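UDP-N-acetylglucosamine 3-dehydrogenase (Acidithiobacillus ferrooxidans, PDB 7BVJ) catalyses the NAD(+)-dependent oxidation of the glucosamine 3-position of UDP-N-acetylglucosamine to a ketone, a step in lipid A biosynthesis. Local coordinates at residues Glu141-Ala146 with Ala219-Ile224; Ile155-Asp160 with Asp193-Trp198; Met159-His164 with Leu209-Val214; Leu236-His241 with Leu263-Ala268. All blocks are in the same frame, centred on the assembly; numbering follows the deposited sequence.

How the interactions relate
Interactions 1 to 4 all reach the large mixed sheet of the protein and are spread across most of its width. Interactions 2 and 3 are the buried ones: both set the start of helix 157-173 against neighbouring strands, 194-201 and 206-215, share Met159 and Asp160, and rely on apolar contact. Interaction 1, partly buried, is sheet pairing itself, with backbone bonds along two strands and a salt-bridge network on one face; its strand 139-147 also bonds to strand 206-215 of interaction 3. Interaction 4, at the surface, joins the bulged start of strand 239-245 to a loop and uses water bridges. Its Leu236 packs on Arg220 of interaction 1, whereas interaction 2 lies about 24 Å from it, centre to centre.

Interaction 1: residues Glu141-Ala146 with Ala219-Ile224; sequences EAERLA and ARRMRI. With F8U ((2R,3R)-2,3-bis(oxidanyl)butane-1,4-disulfonic acid), chain F.
Glu141, Glu143 and Leu145 exchange paired N-H and C=O groups with Arg223, Arg221 and Ala219, joining antiparallel strands 139-147 and 219-225 in the mixed sheet of the Gfo/Idh/MocA C-terminal domain. The tight face rests on helix 157-173: Ala142 CB meets Met222 CE at 3.8 Å, and Arg144 reaches past Arg220 to a salt bridge with Asp165. The opposite face is more open and, apart from Leu145 on Ala219, carries charge. There Glu143 OE2 takes Arg221 NH2 at 3.0 Å in a weak, bent bond and Arg223 NH2 at 3.2 Å, the latter in the guanidinium plane of Arg223. Glu141 OE1 adds a weak bridge to Arg223 NE, its OE2 being held by Tyr139. The disulfonate F8U lies over one face of this guanidinium. An alanine in place of Arg223 would probably leave Glu141 OE1 without its charged mate, cost Glu143 OE2 one of its two, and take from F8U the guanidinium it lies over. At the far end a water sits 2.8 Å from Leu145 O and bonds weakly to Arg220 NE.

Interaction 2: residues Ile155-Asp160 with Asp193-Trp198; sequences IDVIMD and DMATAW
Val157 and Ile158, in the first turn of helix 157-173, press on Ala195 of strand 194-201, in the helix-on-sheet layer of the Gfo/Idh/MocA C-terminal domain. The first shell is apolar. Ala195 CB is met by Ile158 CD1 at 3.5 Å and by Val157 CG1 at 3.9 Å, so that one methyl group lies against two branched side chains. Val157 sets CG1 anti to its backbone N (chi1 152°), over the start of the strand, while CG2 turns to Asp193 O at 3.5 Å. An alanine at Val157 would probably open a gap beside Ala195 and leave the Asp193 carbonyl without this methyl cover. One shell out, both partners are fixed by aspartates. Asp193 and Met194 together face Val185 in a classic beta bulge, and the Asp193 carboxylate binds the backbone N of Ala187 and Val188 through OD2 and Arg213 through OD1. Arg213 also reaches Ile155 O, tying the approach to the helix to the strand side. Asp156 is the N-cap, and its OD2 pairs with Arg304 of helix 290-312. Its OD1 accepts Met159 N at 3.0 Å in a straight bond (179°), the N-H coming from above the carboxylate plane.

Interaction 3: residues Met159-His164 with Leu209-Val214; sequences MDLMIH and LAASRV
Leu161 and Met162 each lay a terminal methyl against a flat peptide group of the strand. Leu161 CD1 stands over one face of the peptide that joins Ser212 to Arg213, 3.4 Å from Ser212 O. Met162 CE approaches the oxygen end of the Leu209 peptide, out of its plane, with Leu209 O at 3.2 Å. Between these two points Ala211 CB is wedged, touching Leu161 CB at 3.9 Å and Met162 CB at 4.0 Å. Met162 CG is anti to the backbone N (chi1 -160°), which places it beside Leu209 CB at 4.0 Å; the bend at chi3 (-81°) then turns CE to the carbonyl. This is helix 157-173 packed on strand 206-215 of the C-terminal domain's sheet, the short axes 7.8 Å apart and running nearly antiparallel (153°). Past the contact the strand turns a corner, where Ser212 OG accepts Val214 N at 3.2 Å in an ST turn. Met162 also touches Ala197 on the adjoining strand, and Ile163 packs on Val296 of helix 290-312. The same helical turn carries His164, which with Lys91 has been proposed as a candidate catalytic base; the backbone O of Asp160 accepts a hydrogen bond from Lys91 NZ.

Interaction 4: residues Leu236-His241 with Leu263-Ala268; sequences LNNTLH and LAKRDA
Asn238 and Leu263 carry this surface contact, their side chains crossing at a slant. The apolar part belongs to Leu263. Its CD1 reaches across to Leu240 CB at 3.8 Å and also lies 3.5 Å from Asn238 O, so the branch is applied to both backbone and side chain of the opposite segment. The amide nitrogen of Asn238 lies against aliphatic carbon as well: ND2 is 3.7 Å from Leu263 CB and 4.0 Å from Lys265 CG. Asn238 CG is anti to the backbone N (chi1 -159°), which carries the amide group to the 263-268 loop. The polar link runs through water. One water lies 2.8 Å from Leu263 N, whose N-H it accepts, and 3.0 Å from Asn238 O. A second accepts from Asn238 ND2 at 2.9 Å and donates to Leu263 O at 2.6 Å. Both backbone polar groups of Leu263 are thereby tied to Asn238, one through its main chain and one through its side chain. The backbone shape matters here: Asn238, in a left-handed conformation, and Thr239 together face Asp234 in a G1 beta bulge at the turn from strand 229-234 to strand 239-245. Leu240 and Leu263 also touch helix 124-132, at Tyr128 and Ala125, while Asp267 at the loop's far end N-caps helix 268-282.

Interaction 1: residues Glu141-Ala146 with Ala219-Ile224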
loop_
_atom_site.group_PDB
_atom_site.type_symbol
_atom_site.label_atom_id
_atom_site.label_comp_id
_atom_site.label_asym_id
_atom_site.label_seq_id
_atom_site.Cartn_x
_atom_site.Cartn_y
_atom_site.Cartn_z
ATOM N N GLU A 141 14.314 -9.327 3.945
ATOM C CA GLU A 141 13.887 -10.580 3.342
ATOM C C GLU A 141 12.391 -10.704 3.599
ATOM O O GLU A 141 11.973 -10.733 4.757
ATOM C CB GLU A 141 14.633 -11.747 3.983
ATOM C CG GLU A 141 15.019 -12.849 3.074
ATOM C CD GLU A 141 15.958 -13.835 3.755
ATOM O OE1 GLU A 141 15.659 -14.275 4.888
ATOM O OE2 GLU A 141 16.997 -14.164 3.151
ATOM N N ALA A 142 11.578 -10.785 2.550
ATOM C CA ALA A 142 10.134 -10.775 2.778
ATOM C C ALA A 142 9.429 -11.810 1.914
ATOM O O ALA A 142 9.899 -12.162 0.823
ATOM C CB ALA A 142 9.514 -9.372 2.542
ATOM N N GLU A 143 8.292 -12.296 2.433
ATOM C CA GLU A 143 7.404 -13.220 1.726
ATOM C C GLU A 143 5.959 -12.739 1.821
ATOM O O GLU A 143 5.450 -12.498 2.923
ATOM C CB GLU A 143 7.504 -14.649 2.281
ATOM C CG GLU A 143 8.900 -15.222 2.302
ATOM C CD GLU A 143 9.012 -16.402 3.238
ATOM O OE1 GLU A 143 8.757 -17.548 2.790
ATOM O OE2 GLU A 143 9.343 -16.172 4.425
ATOM N N ARG A 144 5.297 -12.613 0.671
ATOM C CA ARG A 144 3.869 -12.293 0.609
ATOM C C ARG A 144 3.207 -13.334 -0.292
ATOM O O ARG A 144 3.236 -13.217 -1.519
ATOM C CB ARG A 144 3.641 -10.882 0.092
ATOM C CG ARG A 144 2.315 -10.286 0.484
ATOM C CD ARG A 144 2.354 -8.760 0.363
ATOM N NE ARG A 144 3.186 -8.135 1.394
ATOM C CZ ARG A 144 2.729 -7.688 2.565
ATOM N NH1 ARG A 144 1.436 -7.802 2.867
ATOM N NH2 ARG A 144 3.564 -7.124 3.435
ATOM N N LEU A 145 2.612 -14.339 0.328
ATOM C CA LEU A 145 2.114 -15.534 -0.331
ATOM C C LEU A 145 0.620 -15.624 -0.078
ATOM O O LEU A 145 0.190 -15.697 1.078
ATOM C CB LEU A 145 2.824 -16.778 0.210
ATOM C CG LEU A 145 4.316 -16.686 0.531
ATOM C CD1 LEU A 145 4.854 -18.042 0.986
ATOM C CD2 LEU A 145 5.107 -16.198 -0.686
ATOM N N ALA A 146 -0.167 -15.622 -1.153
ATOM C CA ALA A 146 -1.614 -15.671 -1.061
ATOM C C ALA A 146 -2.151 -16.941 -1.714
ATOM O O ALA A 146 -1.660 -17.347 -2.771
ATOM C CB ALA A 146 -2.241 -14.447 -1.732
ATOM N N ALA A 219 0.805 -16.364 3.852
ATOM C CA ALA A 219 2.030 -16.074 4.594
ATOM C C ALA A 219 2.459 -14.651 4.273
ATOM O O ALA A 219 2.652 -14.314 3.103
ATOM C CB ALA A 219 3.136 -17.065 4.245
ATOM N N ARG A 220 2.588 -13.818 5.306
ATOM C CA ARG A 220 2.941 -12.403 5.172
ATOM C C ARG A 220 3.997 -12.123 6.232
ATOM O O ARG A 220 3.653 -11.793 7.375
ATOM C CB ARG A 220 1.718 -11.505 5.363
ATOM C CG ARG A 220 0.946 -11.191 4.119
ATOM C CD ARG A 220 -0.139 -10.193 4.420
ATOM N NE ARG A 220 -1.446 -10.674 3.997
ATOM C CZ ARG A 220 -2.584 -10.002 4.163
ATOM N NH1 ARG A 220 -2.573 -8.809 4.760
ATOM N NH2 ARG A 220 -3.733 -10.522 3.735
ATOM N N ARG A 221 5.269 -12.256 5.852
ATOM C CA ARG A 221 6.362 -12.162 6.806
ATOM C C ARG A 221 7.480 -11.289 6.250
ATOM O O ARG A 221 7.625 -11.136 5.030
ATOM C CB ARG A 221 6.864 -13.557 7.170
ATOM C CG ARG A 221 5.787 -14.395 7.883
ATOM C CD ARG A 221 6.329 -15.694 8.459
ATOM N NE ARG A 221 7.188 -16.408 7.519
ATOM C CZ ARG A 221 6.821 -17.483 6.827
ATOM N NH1 ARG A 221 5.595 -17.980 6.960
ATOM N NH2 ARG A 221 7.683 -18.060 5.997
ATOM N N MET A 222 8.244 -10.687 7.167
ATOM C CA MET A 222 9.425 -9.900 6.810
ATOM C C MET A 222 10.469 -10.021 7.905
ATOM O O MET A 222 10.205 -9.692 9.067
ATOM C CB MET A 222 9.095 -8.422 6.586
ATOM C CG MET A 222 10.323 -7.584 6.166
ATOM S SD MET A 222 9.944 -5.839 5.854
ATOM C CE MET A 222 9.287 -5.949 4.204
ATOM N N ARG A 223 11.659 -10.468 7.535
ATOM C CA ARG A 223 12.814 -10.411 8.405
ATOM C C ARG A 223 13.700 -9.242 7.978
ATOM O O ARG A 223 13.849 -8.952 6.784
ATOM C CB ARG A 223 13.563 -11.747 8.374
ATOM C CG ARG A 223 12.759 -12.845 9.076
ATOM C CD ARG A 223 13.280 -14.256 8.809
ATOM N NE ARG A 223 13.239 -14.624 7.391
ATOM C CZ ARG A 223 12.148 -15.024 6.733
ATOM N NH1 ARG A 223 10.969 -15.123 7.341
ATOM N NH2 ARG A 223 12.239 -15.325 5.455
ATOM N N ILE A 224 14.230 -8.528 8.969
ATOM C CA ILE A 224 14.951 -7.283 8.765
ATOM C C ILE A 224 16.242 -7.345 9.572
ATOM O O ILE A 224 16.219 -7.677 10.764
ATOM C CB ILE A 224 14.097 -6.077 9.183
ATOM C CG1 ILE A 224 12.684 -6.173 8.575
ATOM C CG2 ILE A 224 14.787 -4.802 8.814
ATOM C CD1 ILE A 224 11.801 -4.989 8.896
HETATM C C01 F8U F . 13.643 -18.101 8.475
HETATM C C02 F8U F . 12.796 -19.012 9.373
HETATM C C03 F8U F . 12.018 -18.398 10.536
HETATM C C04 F8U F . 12.490 -17.058 11.069
HETATM O O06 F8U F . 10.775 -17.470 13.287
HETATM O O07 F8U F . 12.357 -15.834 13.525
HETATM O O08 F8U F . 10.440 -15.603 12.000
HETATM O O09 F8U F . 12.095 -19.288 11.588
HETATM O O10 F8U F . 11.808 -19.594 8.593
HETATM O O12 F8U F . 16.427 -18.442 8.713
HETATM O O13 F8U F . 15.736 -16.283 8.877
HETATM O O14 F8U F . 15.066 -17.794 10.699
HETATM S S05 F8U F . 11.503 -16.456 12.486
HETATM S S11 F8U F . 15.258 -17.667 9.216
HETATM O O HOH W 1 -1.301 -13.511 2.116
#

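Interaction 2: residues Ile155-Asp160 with Asp193-Trp198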
loop_
_atom_site.group_PDB
_atom_site.type_symbol
_atom_site.label_atom_id
_atom_site.label_comp_id
_atom_site.label_asym_id
_atom_site.label_seq_id
_atom_site.Cartn_x
_atom_site.Cartn_y
_atom_site.Cartn_z
ATOM N N ILE A 155 -4.775 -10.916 -9.945
ATOM C CA ILE A 155 -3.820 -10.441 -8.946
ATOM C C ILE A 155 -2.464 -10.345 -9.625
ATOM O O ILE A 155 -1.855 -11.375 -9.954
ATOM C CB ILE A 155 -3.742 -11.374 -7.731
ATOM C CG1 ILE A 155 -5.029 -11.346 -6.920
ATOM C CG2 ILE A 155 -2.558 -11.000 -6.857
ATOM C CD1 ILE A 155 -5.074 -12.402 -5.847
ATOM N N ASP A 156 -1.982 -9.118 -9.837
ATOM C CA ASP A 156 -0.646 -8.918 -10.394
ATOM C C ASP A 156 0.365 -9.161 -9.280
ATOM O O ASP A 156 0.434 -8.399 -8.311
ATOM C CB ASP A 156 -0.511 -7.520 -10.996
ATOM C CG ASP A 156 0.793 -7.321 -11.758
ATOM O OD1 ASP A 156 1.894 -7.612 -11.213
ATOM O OD2 ASP A 156 0.715 -6.844 -12.911
ATOM N N VAL A 157 1.149 -10.225 -9.422
ATOM C CA VAL A 157 2.035 -10.686 -8.356
ATOM C C VAL A 157 3.001 -9.587 -7.904
ATOM O O VAL A 157 3.316 -9.483 -6.718
ATOM C CB VAL A 157 2.742 -11.971 -8.843
ATOM C CG1 VAL A 157 4.077 -12.188 -8.212
ATOM C CG2 VAL A 157 1.815 -13.171 -8.580
ATOM N N ILE A 158 3.452 -8.735 -8.819
ATOM C CA ILE A 158 4.338 -7.632 -8.466
ATOM C C ILE A 158 3.551 -6.399 -8.032
ATOM O O ILE A 158 3.793 -5.851 -6.950
ATOM C CB ILE A 158 5.269 -7.308 -9.651
ATOM C CG1 ILE A 158 5.960 -8.578 -10.144
ATOM C CG2 ILE A 158 6.306 -6.277 -9.240
ATOM C CD1 ILE A 158 6.751 -9.267 -9.034
ATOM N N MET A 159 2.595 -5.952 -8.866
ATOM C CA MET A 159 1.896 -4.685 -8.647
ATOM C C MET A 159 0.844 -4.753 -7.544
ATOM O O MET A 159 0.492 -3.713 -6.974
ATOM C CB MET A 159 1.236 -4.205 -9.948
ATOM C CG MET A 159 2.179 -4.054 -11.150
ATOM S SD MET A 159 3.582 -2.924 -10.944
ATOM C CE MET A 159 2.773 -1.599 -10.062
ATOM N N ASP A 160 0.330 -5.941 -7.222
ATOM C CA ASP A 160 -0.683 -6.069 -6.184
ATOM C C ASP A 160 -0.195 -6.742 -4.906
ATOM O O ASP A 160 -0.877 -6.628 -3.888
ATOM C CB ASP A 160 -1.900 -6.852 -6.714
ATOM C CG ASP A 160 -2.512 -6.217 -7.957
ATOM O OD1 ASP A 160 -2.706 -4.980 -7.975
ATOM O OD2 ASP A 160 -2.779 -6.958 -8.930
ATOM N N ASP A 193 3.011 -16.505 -11.627
ATOM C CA ASP A 193 2.256 -16.839 -10.426
ATOM C C ASP A 193 3.082 -16.651 -9.168
ATOM O O ASP A 193 2.518 -16.540 -8.076
ATOM C CB ASP A 193 1.762 -18.286 -10.465
ATOM C CG ASP A 193 0.768 -18.538 -11.591
ATOM O OD1 ASP A 193 -0.252 -17.800 -11.703
ATOM O OD2 ASP A 193 1.022 -19.484 -12.363
ATOM N N MET A 194 4.398 -16.658 -9.303
ATOM C CA MET A 194 5.265 -16.317 -8.191
ATOM C C MET A 194 6.459 -15.572 -8.756
ATOM O O MET A 194 6.879 -15.818 -9.881
ATOM C CB MET A 194 5.714 -17.562 -7.426
ATOM C CG MET A 194 5.885 -18.757 -8.340
ATOM S SD MET A 194 6.458 -20.242 -7.508
ATOM C CE MET A 194 4.910 -20.850 -6.839
ATOM N N ALA A 195 6.969 -14.627 -7.989
ATOM C CA ALA A 195 8.158 -13.909 -8.403
ATOM C C ALA A 195 9.015 -13.640 -7.178
ATOM O O ALA A 195 8.542 -13.658 -6.041
ATOM C CB ALA A 195 7.820 -12.603 -9.133
ATOM N N THR A 196 10.299 -13.438 -7.432
ATOM C CA THR A 196 11.234 -13.086 -6.380
ATOM C C THR A 196 12.211 -12.094 -6.971
ATOM O O THR A 196 12.756 -12.324 -8.059
ATOM C CB THR A 196 11.943 -14.318 -5.822
ATOM O OG1 THR A 196 10.966 -15.155 -5.192
ATOM C CG2 THR A 196 13.007 -13.923 -4.787
ATOM N N ALA A 197 12.366 -10.965 -6.283
ATOM C CA ALA A 197 13.265 -9.908 -6.704
ATOM C C ALA A 197 14.393 -9.752 -5.696
ATOM O O ALA A 197 14.218 -9.988 -4.494
ATOM C CB ALA A 197 12.530 -8.576 -6.866
ATOM N N TRP A 198 15.541 -9.328 -6.219
ATOM C CA TRP A 198 16.779 -9.097 -5.487
ATOM C C TRP A 198 17.233 -7.704 -5.899
ATOM O O TRP A 198 17.666 -7.491 -7.044
ATOM C CB TRP A 198 17.815 -10.169 -5.838
ATOM C CG TRP A 198 19.125 -10.024 -5.158
ATOM C CD1 TRP A 198 20.136 -9.172 -5.500
ATOM C CD2 TRP A 198 19.578 -10.749 -4.012
ATOM N NE1 TRP A 198 21.180 -9.324 -4.646
ATOM C CE2 TRP A 198 20.873 -10.294 -3.725
ATOM C CE3 TRP A 198 19.016 -11.752 -3.210
ATOM C CZ2 TRP A 198 21.626 -10.800 -2.658
ATOM C CZ3 TRP A 198 19.761 -12.250 -2.151
ATOM C CH2 TRP A 198 21.058 -11.775 -1.888
#

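Interaction 3: residues Met159-His164 with Leu209-Val214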
loop_
_atom_site.group_PDB
_atom_site.type_symbol
_atom_site.label_atom_id
_atom_site.label_comp_id
_atom_site.label_asym_id
_atom_site.label_seq_id
_atom_site.Cartn_x
_atom_site.Cartn_y
_atom_site.Cartn_z
ATOM N N MET A 159 2.595 -5.952 -8.866
ATOM C CA MET A 159 1.896 -4.685 -8.647
ATOM C C MET A 159 0.844 -4.753 -7.544
ATOM O O MET A 159 0.492 -3.713 -6.974
ATOM C CB MET A 159 1.236 -4.205 -9.948
ATOM C CG MET A 159 2.179 -4.054 -11.150
ATOM S SD MET A 159 3.582 -2.924 -10.944
ATOM C CE MET A 159 2.773 -1.599 -10.062
ATOM N N ASP A 160 0.330 -5.941 -7.222
ATOM C CA ASP A 160 -0.683 -6.069 -6.184
ATOM C C ASP A 160 -0.195 -6.742 -4.906
ATOM O O ASP A 160 -0.877 -6.628 -3.888
ATOM C CB ASP A 160 -1.900 -6.852 -6.714
ATOM C CG ASP A 160 -2.512 -6.217 -7.957
ATOM O OD1 ASP A 160 -2.706 -4.980 -7.975
ATOM O OD2 ASP A 160 -2.779 -6.958 -8.930
ATOM N N LEU A 161 0.922 -7.481 -4.940
ATOM C CA LEU A 161 1.468 -8.120 -3.747
ATOM C C LEU A 161 2.839 -7.570 -3.384
ATOM O O LEU A 161 3.009 -7.007 -2.296
ATOM C CB LEU A 161 1.574 -9.639 -3.943
ATOM C CG LEU A 161 0.342 -10.475 -4.263
ATOM C CD1 LEU A 161 0.756 -11.915 -4.463
ATOM C CD2 LEU A 161 -0.677 -10.360 -3.133
ATOM N N MET A 162 3.812 -7.675 -4.289
ATOM C CA MET A 162 5.186 -7.367 -3.919
ATOM C C MET A 162 5.368 -5.888 -3.639
ATOM O O MET A 162 6.251 -5.505 -2.856
ATOM C CB MET A 162 6.152 -7.813 -5.013
ATOM C CG MET A 162 7.567 -7.962 -4.491
ATOM S SD MET A 162 8.795 -8.169 -5.766
ATOM C CE MET A 162 8.643 -9.929 -6.143
ATOM N N ILE A 163 4.523 -5.054 -4.242
ATOM C CA ILE A 163 4.665 -3.610 -4.115
ATOM C C ILE A 163 4.593 -3.172 -2.659
ATOM O O ILE A 163 5.182 -2.148 -2.292
ATOM C CB ILE A 163 3.595 -2.911 -4.972
ATOM C CG1 ILE A 163 3.940 -1.435 -5.168
ATOM C CG2 ILE A 163 2.231 -3.074 -4.335
ATOM C CD1 ILE A 163 3.242 -0.805 -6.320
ATOM N N HIS A 164 3.922 -3.952 -1.801
ATOM C CA HIS A 164 3.906 -3.653 -0.365
ATOM C C HIS A 164 5.309 -3.642 0.211
ATOM O O HIS A 164 5.729 -2.677 0.870
ATOM C CB HIS A 164 3.067 -4.683 0.391
ATOM C CG HIS A 164 1.596 -4.574 0.135
ATOM N ND1 HIS A 164 0.889 -3.412 0.356
ATOM C CD2 HIS A 164 0.700 -5.480 -0.328
ATOM C CE1 HIS A 164 -0.381 -3.607 0.050
ATOM N NE2 HIS A 164 -0.522 -4.851 -0.372
ATOM N N LEU A 209 12.778 -10.128 -2.024
ATOM C CA LEU A 209 11.331 -10.035 -1.846
ATOM C C LEU A 209 10.609 -11.074 -2.692
ATOM O O LEU A 209 10.718 -11.060 -3.922
ATOM C CB LEU A 209 10.829 -8.641 -2.227
ATOM C CG LEU A 209 11.624 -7.493 -1.607
ATOM C CD1 LEU A 209 10.966 -6.168 -1.974
ATOM C CD2 LEU A 209 11.642 -7.694 -0.101
ATOM N N ALA A 210 9.828 -11.931 -2.043
ATOM C CA ALA A 210 9.093 -12.991 -2.717
ATOM C C ALA A 210 7.593 -12.726 -2.643
ATOM O O ALA A 210 7.089 -12.209 -1.643
ATOM C CB ALA A 210 9.433 -14.356 -2.104
ATOM N N ALA A 211 6.882 -13.068 -3.712
ATOM C CA ALA A 211 5.433 -12.951 -3.715
ATOM C C ALA A 211 4.846 -14.092 -4.538
ATOM O O ALA A 211 5.441 -14.515 -5.527
ATOM C CB ALA A 211 4.983 -11.588 -4.265
ATOM N N SER A 212 3.693 -14.603 -4.103
ATOM C CA SER A 212 3.018 -15.713 -4.770
ATOM C C SER A 212 1.505 -15.601 -4.585
ATOM O O SER A 212 1.020 -15.165 -3.533
ATOM C CB SER A 212 3.493 -17.068 -4.240
ATOM O OG SER A 212 2.752 -18.122 -4.847
ATOM N N ARG A 213 0.768 -16.025 -5.616
ATOM C CA ARG A 213 -0.688 -16.086 -5.581
ATOM C C ARG A 213 -1.224 -17.511 -5.663
ATOM O O ARG A 213 -2.430 -17.696 -5.868
ATOM C CB ARG A 213 -1.292 -15.236 -6.710
ATOM C CG ARG A 213 -0.870 -15.655 -8.086
ATOM C CD ARG A 213 -1.563 -14.860 -9.172
ATOM N NE ARG A 213 -1.249 -15.412 -10.484
ATOM C CZ ARG A 213 -1.429 -14.780 -11.636
ATOM N NH1 ARG A 213 -1.946 -13.562 -11.654
ATOM N NH2 ARG A 213 -1.100 -15.379 -12.778
ATOM N N VAL A 214 -0.378 -18.522 -5.493
ATOM C CA VAL A 214 -0.817 -19.908 -5.618
ATOM C C VAL A 214 -0.399 -20.786 -4.437
ATOM O O VAL A 214 -0.197 -21.992 -4.608
ATOM C CB VAL A 214 -0.281 -20.516 -6.930
ATOM C CG1 VAL A 214 -0.917 -19.850 -8.131
ATOM C CG2 VAL A 214 1.254 -20.406 -6.987
#

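Interaction 4: residues Leu236-His241 with Leu263-Ala268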
loop_
_atom_site.group_PDB
_atom_site.type_symbol
_atom_site.label_atom_id
_atom_site.label_comp_id
_atom_site.label_asym_id
_atom_site.label_seq_id
_atom_site.Cartn_x
_atom_site.Cartn_y
_atom_site.Cartn_z
ATOM N N LEU A 236 0.510 -11.082 9.224
ATOM C CA LEU A 236 -0.801 -11.712 9.338
ATOM C C LEU A 236 -1.202 -11.872 10.796
ATOM O O LEU A 236 -2.286 -11.441 11.210
ATOM C CB LEU A 236 -0.788 -13.070 8.633
ATOM C CG LEU A 236 -1.925 -13.336 7.656
ATOM C CD1 LEU A 236 -2.141 -12.128 6.757
ATOM C CD2 LEU A 236 -1.607 -14.571 6.835
ATOM N N ASN A 237 -0.325 -12.474 11.594
ATOM C CA ASN A 237 -0.614 -12.730 12.994
ATOM C C ASN A 237 -0.294 -11.546 13.893
ATOM O O ASN A 237 -0.527 -11.633 15.099
ATOM C CB ASN A 237 0.134 -13.983 13.439
ATOM C CG ASN A 237 -0.288 -15.207 12.637
ATOM O OD1 ASN A 237 -1.371 -15.225 12.050
ATOM N ND2 ASN A 237 0.562 -16.224 12.596
ATOM N N ASN A 238 0.201 -10.445 13.320
ATOM C CA ASN A 238 0.480 -9.193 14.026
ATOM C C ASN A 238 1.481 -9.387 15.172
ATOM O O ASN A 238 1.274 -8.906 16.293
ATOM C CB ASN A 238 -0.820 -8.548 14.528
ATOM C CG ASN A 238 -0.678 -7.046 14.792
ATOM O OD1 ASN A 238 -0.267 -6.282 13.918
ATOM N ND2 ASN A 238 -1.026 -6.623 16.003
ATOM N N THR A 239 2.594 -10.074 14.877
ATOM C CA THR A 239 3.639 -10.282 15.876
ATOM C C THR A 239 4.976 -9.722 15.415
ATOM O O THR A 239 5.293 -9.725 14.224
ATOM C CB THR A 239 3.828 -11.770 16.220
ATOM O OG1 THR A 239 4.273 -12.484 15.063
ATOM C CG2 THR A 239 2.522 -12.383 16.733
ATOM N N LEU A 240 5.779 -9.269 16.386
ATOM C CA LEU A 240 7.091 -8.696 16.109
ATOM C C LEU A 240 8.103 -9.180 17.141
ATOM O O LEU A 240 7.840 -9.137 18.346
ATOM C CB LEU A 240 7.027 -7.161 16.094
ATOM C CG LEU A 240 8.322 -6.367 16.295
ATOM C CD1 LEU A 240 9.282 -6.578 15.144
ATOM C CD2 LEU A 240 8.000 -4.908 16.433
ATOM N N HIS A 241 9.259 -9.642 16.665
ATOM C CA HIS A 241 10.336 -10.115 17.530
ATOM C C HIS A 241 11.632 -9.429 17.143
ATOM O O HIS A 241 11.966 -9.366 15.959
ATOM C CB HIS A 241 10.507 -11.629 17.434
ATOM C CG HIS A 241 9.449 -12.387 18.158
ATOM N ND1 HIS A 241 9.607 -12.823 19.456
ATOM C CD2 HIS A 241 8.199 -12.747 17.787
ATOM C CE1 HIS A 241 8.506 -13.447 19.843
ATOM N NE2 HIS A 241 7.633 -13.405 18.853
ATOM N N LEU A 263 2.406 -5.896 20.394
ATOM C CA LEU A 263 1.710 -5.086 19.349
ATOM C C LEU A 263 0.195 -5.064 19.553
ATOM O O LEU A 263 -0.398 -6.093 19.718
ATOM C CB LEU A 263 1.975 -5.589 17.923
ATOM C CG LEU A 263 3.387 -5.555 17.351
ATOM C CD1 LEU A 263 3.404 -6.149 15.961
ATOM C CD2 LEU A 263 3.958 -4.167 17.341
ATOM N N ALA A 264 -0.383 -3.891 19.447
ATOM C CA ALA A 264 -1.843 -3.705 19.525
ATOM C C ALA A 264 -2.433 -3.843 18.122
ATOM O O ALA A 264 -1.825 -3.333 17.196
ATOM C CB ALA A 264 -2.120 -2.332 20.052
ATOM N N LYS A 265 -3.564 -4.534 18.003
ATOM C CA LYS A 265 -4.253 -4.649 16.699
ATOM C C LYS A 265 -5.110 -3.400 16.523
ATOM O O LYS A 265 -5.785 -3.059 17.452
ATOM C CB LYS A 265 -5.136 -5.901 16.591
ATOM C CG LYS A 265 -4.763 -7.111 17.437
ATOM C CD LYS A 265 -5.918 -8.088 17.736
ATOM C CE LYS A 265 -6.177 -8.350 19.209
ATOM N NZ LYS A 265 -7.360 -9.187 19.540
ATOM N N ARG A 266 -4.997 -2.712 15.394
ATOM C CA ARG A 266 -5.873 -1.584 15.096
ATOM C C ARG A 266 -6.356 -1.663 13.648
ATOM O O ARG A 266 -5.849 -2.436 12.835
ATOM C CB ARG A 266 -5.188 -0.238 15.377
ATOM C CG ARG A 266 -4.310 0.270 14.260
ATOM C CD ARG A 266 -3.718 1.615 14.615
ATOM N NE ARG A 266 -2.751 2.073 13.619
ATOM C CZ ARG A 266 -1.691 2.826 13.902
ATOM N NH1 ARG A 266 -1.454 3.188 15.163
ATOM N NH2 ARG A 266 -0.857 3.207 12.933
ATOM N N ASP A 267 -7.375 -0.863 13.347
ATOM C CA ASP A 267 -7.937 -0.781 12.002
ATOM C C ASP A 267 -6.971 -0.020 11.098
ATOM O O ASP A 267 -6.799 1.188 11.247
ATOM C CB ASP A 267 -9.295 -0.086 12.065
ATOM C CG ASP A 267 -10.179 -0.409 10.873
ATOM O OD1 ASP A 267 -9.678 -0.487 9.722
ATOM O OD2 ASP A 267 -11.393 -0.581 11.102
ATOM N N ALA A 268 -6.329 -0.719 10.163
ATOM C CA ALA A 268 -5.321 -0.065 9.333
ATOM C C ALA A 268 -5.951 0.931 8.360
ATOM O O ALA A 268 -5.435 2.039 8.165
ATOM C CB ALA A 268 -4.504 -1.120 8.582
HETATM O O HOH W 2 2.297 -8.392 19.072
HETATM O O HOH W 3 -1.759 -7.976 18.495
#